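Local coordinates for protein Abbfa_003403 (Acinetobacter baumannii, PDB 4ZXH) that probably assembles a peptide product as a four-domain nonribosomal peptide synthetase, with condensation, adenylation, phosphopantetheine-bearing carrier and thioesterase domains, at residues 251-265 with 313-325. Sequence-based numbering, arbitrary orientation.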
loop_
_atom_site.group_PDB
_atom_site.type_symbol
_atom_site.label_atom_id
_atom_site.label_comp_id
_atom_site.label_asym_id
_atom_site.label_seq_id
_atom_site.Cartn_x
_atom_site.Cartn_y
_atom_site.Cartn_z
ATOM N N TYR A 251 -1.930 -41.595 9.763
ATOM C CA TYR A 251 -3.103 -40.973 9.162
ATOM C C TYR A 251 -3.272 -41.514 7.743
ATOM O O TYR A 251 -2.551 -42.423 7.328
ATOM C CB TYR A 251 -2.966 -39.455 9.113
ATOM C CG TYR A 251 -2.748 -38.745 10.436
ATOM C CD1 TYR A 251 -3.171 -39.294 11.637
ATOM C CD2 TYR A 251 -2.137 -37.492 10.471
ATOM C CE1 TYR A 251 -2.972 -38.617 12.840
ATOM C CE2 TYR A 251 -1.939 -36.811 11.662
ATOM C CZ TYR A 251 -2.358 -37.375 12.842
ATOM O OH TYR A 251 -2.156 -36.691 14.022
ATOM N N GLU A 252 -4.212 -40.951 6.992
ATOM C CA GLU A 252 -4.343 -41.287 5.576
ATOM C C GLU A 252 -3.277 -40.539 4.774
ATOM O O GLU A 252 -2.839 -40.981 3.708
ATOM C CB GLU A 252 -5.746 -40.937 5.059
ATOM N N ILE A 253 -2.841 -39.421 5.344
ATOM C CA ILE A 253 -2.092 -38.379 4.652
ATOM C C ILE A 253 -0.699 -38.725 4.130
ATOM O O ILE A 253 -0.082 -39.709 4.527
ATOM C CB ILE A 253 -1.905 -37.202 5.575
ATOM C CG1 ILE A 253 -0.935 -37.606 6.676
ATOM C CG2 ILE A 253 -3.224 -36.811 6.190
ATOM C CD1 ILE A 253 -0.328 -36.459 7.381
ATOM N N THR A 254 -0.215 -37.864 3.244
ATOM C CA THR A 254 1.151 -37.912 2.750
ATOM C C THR A 254 2.041 -37.033 3.617
ATOM O O THR A 254 1.548 -36.189 4.372
ATOM C CB THR A 254 1.236 -37.436 1.287
ATOM O OG1 THR A 254 0.717 -36.096 1.175
ATOM C CG2 THR A 254 0.430 -38.362 0.396
ATOM N N LEU A 255 3.347 -37.217 3.504
ATOM C CA LEU A 255 4.283 -36.382 4.243
ATOM C C LEU A 255 4.147 -34.912 3.829
ATOM O O LEU A 255 4.238 -34.005 4.665
ATOM C CB LEU A 255 5.714 -36.872 4.025
ATOM C CG LEU A 255 6.817 -36.082 4.724
ATOM C CD1 LEU A 255 6.561 -35.990 6.234
ATOM C CD2 LEU A 255 8.158 -36.727 4.428
ATOM N N PHE A 256 3.921 -34.687 2.534
ATOM C CA PHE A 256 3.708 -33.343 2.019
ATOM C C PHE A 256 2.526 -32.716 2.706
ATOM O O PHE A 256 2.575 -31.554 3.117
ATOM C CB PHE A 256 3.473 -33.345 0.514
ATOM C CG PHE A 256 2.939 -32.037 -0.005
ATOM C CD1 PHE A 256 3.729 -30.898 0.008
ATOM C CD2 PHE A 256 1.650 -31.936 -0.488
ATOM C CE1 PHE A 256 3.249 -29.686 -0.443
ATOM C CE2 PHE A 256 1.167 -30.724 -0.952
ATOM C CZ PHE A 256 1.973 -29.598 -0.926
ATOM N N GLY A 257 1.455 -33.495 2.826
ATOM C CA GLY A 257 0.243 -33.024 3.468
ATOM C C GLY A 257 0.484 -32.679 4.922
ATOM O O GLY A 257 -0.070 -31.716 5.442
ATOM N N LEU A 258 1.324 -33.461 5.587
ATOM C CA LEU A 258 1.558 -33.252 7.007
ATOM C C LEU A 258 2.258 -31.928 7.239
ATOM O O LEU A 258 1.877 -31.155 8.110
ATOM C CB LEU A 258 2.386 -34.398 7.584
ATOM C CG LEU A 258 2.594 -34.452 9.096
ATOM C CD1 LEU A 258 1.272 -34.374 9.818
ATOM C CD2 LEU A 258 3.319 -35.734 9.460
ATOM N N VAL A 259 3.287 -31.666 6.447
ATOM C CA VAL A 259 4.087 -30.479 6.649
ATOM C C VAL A 259 3.283 -29.256 6.247
ATOM O O VAL A 259 3.425 -28.181 6.828
ATOM C CB VAL A 259 5.404 -30.562 5.849
ATOM C CG1 VAL A 259 6.188 -29.250 5.921
ATOM C CG2 VAL A 259 6.245 -31.736 6.344
ATOM N N LEU A 260 2.417 -29.411 5.256
ATOM C CA LEU A 260 1.578 -28.286 4.850
ATOM C C LEU A 260 0.657 -27.923 6.010
ATOM O O LEU A 260 0.522 -26.750 6.354
ATOM C CB LEU A 260 0.778 -28.621 3.591
ATOM C CG LEU A 260 -0.207 -27.549 3.125
ATOM C CD1 LEU A 260 0.550 -26.290 2.797
ATOM C CD2 LEU A 260 -1.024 -28.015 1.935
ATOM N N SER A 261 0.052 -28.938 6.628
ATOM C CA SER A 261 -0.765 -28.744 7.828
ATOM C C SER A 261 -0.008 -27.980 8.908
ATOM O O SER A 261 -0.530 -27.024 9.490
ATOM C CB SER A 261 -1.232 -30.083 8.386
ATOM O OG SER A 261 -2.162 -30.675 7.503
ATOM N N GLY A 262 1.225 -28.407 9.168
ATOM C CA GLY A 262 2.103 -27.701 10.080
ATOM C C GLY A 262 2.269 -26.235 9.706
ATOM O O GLY A 262 2.284 -25.375 10.580
ATOM N N PHE A 263 2.366 -25.948 8.410
ATOM C CA PHE A 263 2.600 -24.582 7.954
ATOM C C PHE A 263 1.399 -23.673 8.226
ATOM O O PHE A 263 1.570 -22.571 8.742
ATOM C CB PHE A 263 2.952 -24.565 6.466
ATOM C CG PHE A 263 3.721 -23.348 6.041
ATOM C CD1 PHE A 263 4.441 -22.612 6.971
ATOM C CD2 PHE A 263 3.757 -22.960 4.712
ATOM C CE1 PHE A 263 5.155 -21.501 6.597
ATOM C CE2 PHE A 263 4.487 -21.844 4.326
ATOM C CZ PHE A 263 5.179 -21.110 5.273
ATOM N N TYR A 264 0.193 -24.129 7.883
ATOM C CA TYR A 264 -1.030 -23.401 8.238
ATOM C C TYR A 264 -1.104 -23.128 9.746
ATOM O O TYR A 264 -1.347 -22.000 10.173
ATOM C CB TYR A 264 -2.277 -24.181 7.826
ATOM C CG TYR A 264 -2.631 -24.148 6.361
ATOM C CD1 TYR A 264 -3.095 -22.992 5.763
ATOM C CD2 TYR A 264 -2.549 -25.295 5.592
ATOM C CE1 TYR A 264 -3.438 -22.972 4.439
ATOM C CE2 TYR A 264 -2.882 -25.283 4.262
ATOM C CZ TYR A 264 -3.323 -24.123 3.689
ATOM O OH TYR A 264 -3.661 -24.122 2.357
ATOM N N VAL A 265 -0.904 -24.170 10.549
ATOM C CA VAL A 265 -0.941 -24.017 11.998
ATOM C C VAL A 265 0.020 -22.914 12.420
ATOM O O VAL A 265 -0.345 -22.042 13.197
ATOM C CB VAL A 265 -0.596 -25.334 12.729
ATOM C CG1 VAL A 265 -0.255 -25.068 14.183
ATOM C CG2 VAL A 265 -1.759 -26.295 12.636
ATOM N N LEU A 313 -5.138 -31.768 15.895
ATOM C CA LEU A 313 -4.184 -31.771 14.787
ATOM C C LEU A 313 -4.436 -32.942 13.855
ATOM O O LEU A 313 -4.199 -32.837 12.657
ATOM C CB LEU A 313 -2.745 -31.840 15.282
ATOM C CG LEU A 313 -2.272 -30.783 16.267
ATOM C CD1 LEU A 313 -0.809 -31.044 16.610
ATOM C CD2 LEU A 313 -2.476 -29.394 15.688
ATOM N N ARG A 314 -4.885 -34.067 14.409
ATOM C CA ARG A 314 -5.226 -35.214 13.581
ATOM C C ARG A 314 -6.348 -34.806 12.645
ATOM O O ARG A 314 -6.208 -34.852 11.423
ATOM C CB ARG A 314 -5.649 -36.419 14.425
ATOM C CG ARG A 314 -6.186 -37.590 13.600
ATOM C CD ARG A 314 -6.630 -38.755 14.473
ATOM N NE ARG A 314 -5.580 -39.194 15.393
ATOM C CZ ARG A 314 -4.756 -40.219 15.177
ATOM N NH1 ARG A 314 -4.840 -40.933 14.060
ATOM N NH2 ARG A 314 -3.837 -40.530 16.084
ATOM N N GLN A 315 -7.453 -34.386 13.240
ATOM C CA GLN A 315 -8.617 -33.982 12.480
ATOM C C GLN A 315 -8.267 -32.936 11.423
ATOM O O GLN A 315 -8.586 -33.104 10.249
ATOM C CB GLN A 315 -9.691 -33.453 13.428
ATOM C CG GLN A 315 -10.254 -34.521 14.357
ATOM C CD GLN A 315 -11.264 -33.960 15.334
ATOM O OE1 GLN A 315 -11.174 -32.798 15.741
ATOM N NE2 GLN A 315 -12.242 -34.780 15.711
ATOM N N PHE A 316 -7.582 -31.879 11.839
ATOM C CA PHE A 316 -7.214 -30.798 10.929
ATOM C C PHE A 316 -6.245 -31.235 9.820
ATOM O O PHE A 316 -6.381 -30.813 8.672
ATOM C CB PHE A 316 -6.603 -29.641 11.713
ATOM C CG PHE A 316 -6.058 -28.555 10.844
ATOM C CD1 PHE A 316 -6.914 -27.666 10.213
ATOM C CD2 PHE A 316 -4.692 -28.427 10.643
ATOM C CE1 PHE A 316 -6.423 -26.675 9.399
ATOM C CE2 PHE A 316 -4.194 -27.429 9.830
ATOM C CZ PHE A 316 -5.062 -26.552 9.203
ATOM N N THR A 317 -5.259 -32.059 10.156
ATOM C CA THR A 317 -4.362 -32.594 9.136
ATOM C C THR A 317 -5.159 -33.363 8.079
ATOM O O THR A 317 -4.911 -33.218 6.881
ATOM C CB THR A 317 -3.297 -33.526 9.729
ATOM O OG1 THR A 317 -2.532 -32.825 10.716
ATOM C CG2 THR A 317 -2.372 -33.989 8.645
ATOM N N GLN A 318 -6.128 -34.162 8.525
ATOM C CA GLN A 318 -7.001 -34.890 7.600
ATOM C C GLN A 318 -7.831 -33.915 6.749
ATOM O O GLN A 318 -8.038 -34.135 5.551
ATOM C CB GLN A 318 -7.912 -35.863 8.363
ATOM C CG GLN A 318 -7.149 -37.000 9.062
ATOM C CD GLN A 318 -8.062 -38.025 9.730
ATOM O OE1 GLN A 318 -8.961 -37.675 10.501
ATOM N NE2 GLN A 318 -7.821 -39.298 9.444
ATOM N N GLN A 319 -8.283 -32.832 7.373
ATOM C CA GLN A 319 -9.054 -31.787 6.697
ATOM C C GLN A 319 -8.254 -31.188 5.531
ATOM O O GLN A 319 -8.798 -30.918 4.456
ATOM C CB GLN A 319 -9.462 -30.716 7.724
ATOM C CG GLN A 319 -10.242 -29.512 7.212
ATOM C CD GLN A 319 -10.864 -28.688 8.360
ATOM O OE1 GLN A 319 -11.115 -29.217 9.462
ATOM N NE2 GLN A 319 -11.098 -27.389 8.109
ATOM N N VAL A 320 -6.951 -31.014 5.736
ATOM C CA VAL A 320 -6.103 -30.413 4.713
ATOM C C VAL A 320 -5.859 -31.413 3.594
ATOM O O VAL A 320 -5.968 -31.080 2.415
ATOM C CB VAL A 320 -4.752 -29.930 5.298
ATOM C CG1 VAL A 320 -3.758 -29.633 4.196
ATOM C CG2 VAL A 320 -4.962 -28.704 6.187
ATOM N N GLN A 321 -5.546 -32.648 3.972
ATOM C CA GLN A 321 -5.301 -33.683 2.985
ATOM C C GLN A 321 -6.505 -33.815 2.054
ATOM O O GLN A 321 -6.342 -34.002 0.848
ATOM C CB GLN A 321 -4.992 -35.021 3.663
ATOM C CG GLN A 321 -4.583 -36.111 2.694
ATOM C CD GLN A 321 -3.318 -35.766 1.931
ATOM O OE1 GLN A 321 -2.233 -35.660 2.513
ATOM N NE2 GLN A 321 -3.451 -35.576 0.623
ATOM N N GLU A 322 -7.707 -33.689 2.611
ATOM C CA GLU A 322 -8.927 -33.803 1.820
ATOM C C GLU A 322 -9.142 -32.580 0.908
ATOM O O GLU A 322 -9.551 -32.730 -0.241
ATOM C CB GLU A 322 -10.146 -34.014 2.732
ATOM C CG GLU A 322 -11.499 -34.132 2.004
ATOM C CD GLU A 322 -11.617 -35.352 1.074
ATOM O OE1 GLU A 322 -10.684 -36.192 1.013
ATOM O OE2 GLU A 322 -12.669 -35.474 0.403
ATOM N N GLN A 323 -8.869 -31.374 1.395
ATOM C CA GLN A 323 -9.062 -30.225 0.524
ATOM C C GLN A 323 -7.956 -30.199 -0.519
ATOM O O GLN A 323 -8.140 -29.705 -1.627
ATOM C CB GLN A 323 -9.104 -28.915 1.314
ATOM C CG GLN A 323 -9.526 -27.742 0.468
ATOM C CD GLN A 323 -9.809 -26.517 1.291
ATOM O OE1 GLN A 323 -10.340 -26.613 2.402
ATOM N NE2 GLN A 323 -9.451 -25.342 0.755
ATOM N N LEU A 324 -6.806 -30.756 -0.168
ATOM C CA LEU A 324 -5.728 -30.909 -1.127
ATOM C C LEU A 324 -6.142 -31.914 -2.223
ATOM O O LEU A 324 -5.976 -31.642 -3.421
ATOM C CB LEU A 324 -4.455 -31.352 -0.413
ATOM C CG LEU A 324 -3.170 -31.328 -1.230
ATOM C CD1 LEU A 324 -2.785 -29.908 -1.564
ATOM C CD2 LEU A 324 -2.046 -32.038 -0.495
ATOM N N ARG A 325 -6.710 -33.053 -1.817
ATOM C CA ARG A 325 -7.111 -34.089 -2.775
ATOM C C ARG A 325 -8.136 -33.561 -3.770
ATOM O O ARG A 325 -8.012 -33.787 -4.976
ATOM C CB ARG A 325 -7.679 -35.330 -2.068
ATOM C CG ARG A 325 -8.226 -36.387 -3.035
ATOM C CD ARG A 325 -8.706 -37.661 -2.341
ATOM N NE ARG A 325 -9.972 -37.479 -1.635
ATOM C CZ ARG A 325 -11.167 -37.749 -2.153
ATOM N NH1 ARG A 325 -11.270 -38.217 -3.393
ATOM N NH2 ARG A 325 -12.266 -37.553 -1.432
#
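Over one face of the R314 guanidinium sits the rim of the Y251 ring, which meets it through CE1, the two planes standing 75° apart; the charge of R314 is met by a salt bridge from NE to E450. The F316 ring carries V320 CG2 of its own helix on one face and receives Y264 CB and the S261 carbonyl oxygen at its edge, while L324 CD2 reaches the edge of the F256 ring. These rings flank a helix-helix crossing in the condensation domain, a member of the CoA-dependent acyltransferase superfamily: the axes of 255-265 and 313-325 approach to 9.0 Å at 114°. Small residues bring the backbones together, G257 facing Q321 and S261 CA lying 5.4 Å from T317 CA. Both hydroxyls turn back onto their own helices, S261 OG to G257 O and T317 OG1 to L313 O. With CG2 anti to the backbone N, T317 sends this methyl against I253 CD1. Polar contact gathers at the start of helix 255-271, where N-cap T254 OG1 accepts from G257 N. Bent at chi2, Q321 brings OE1 within 3.3 Å of T254 OG1, near the amide plane. From the same face but well above that plane, T254 N points its hydrogen almost straight at Q321 OE1, 3.1 Å away.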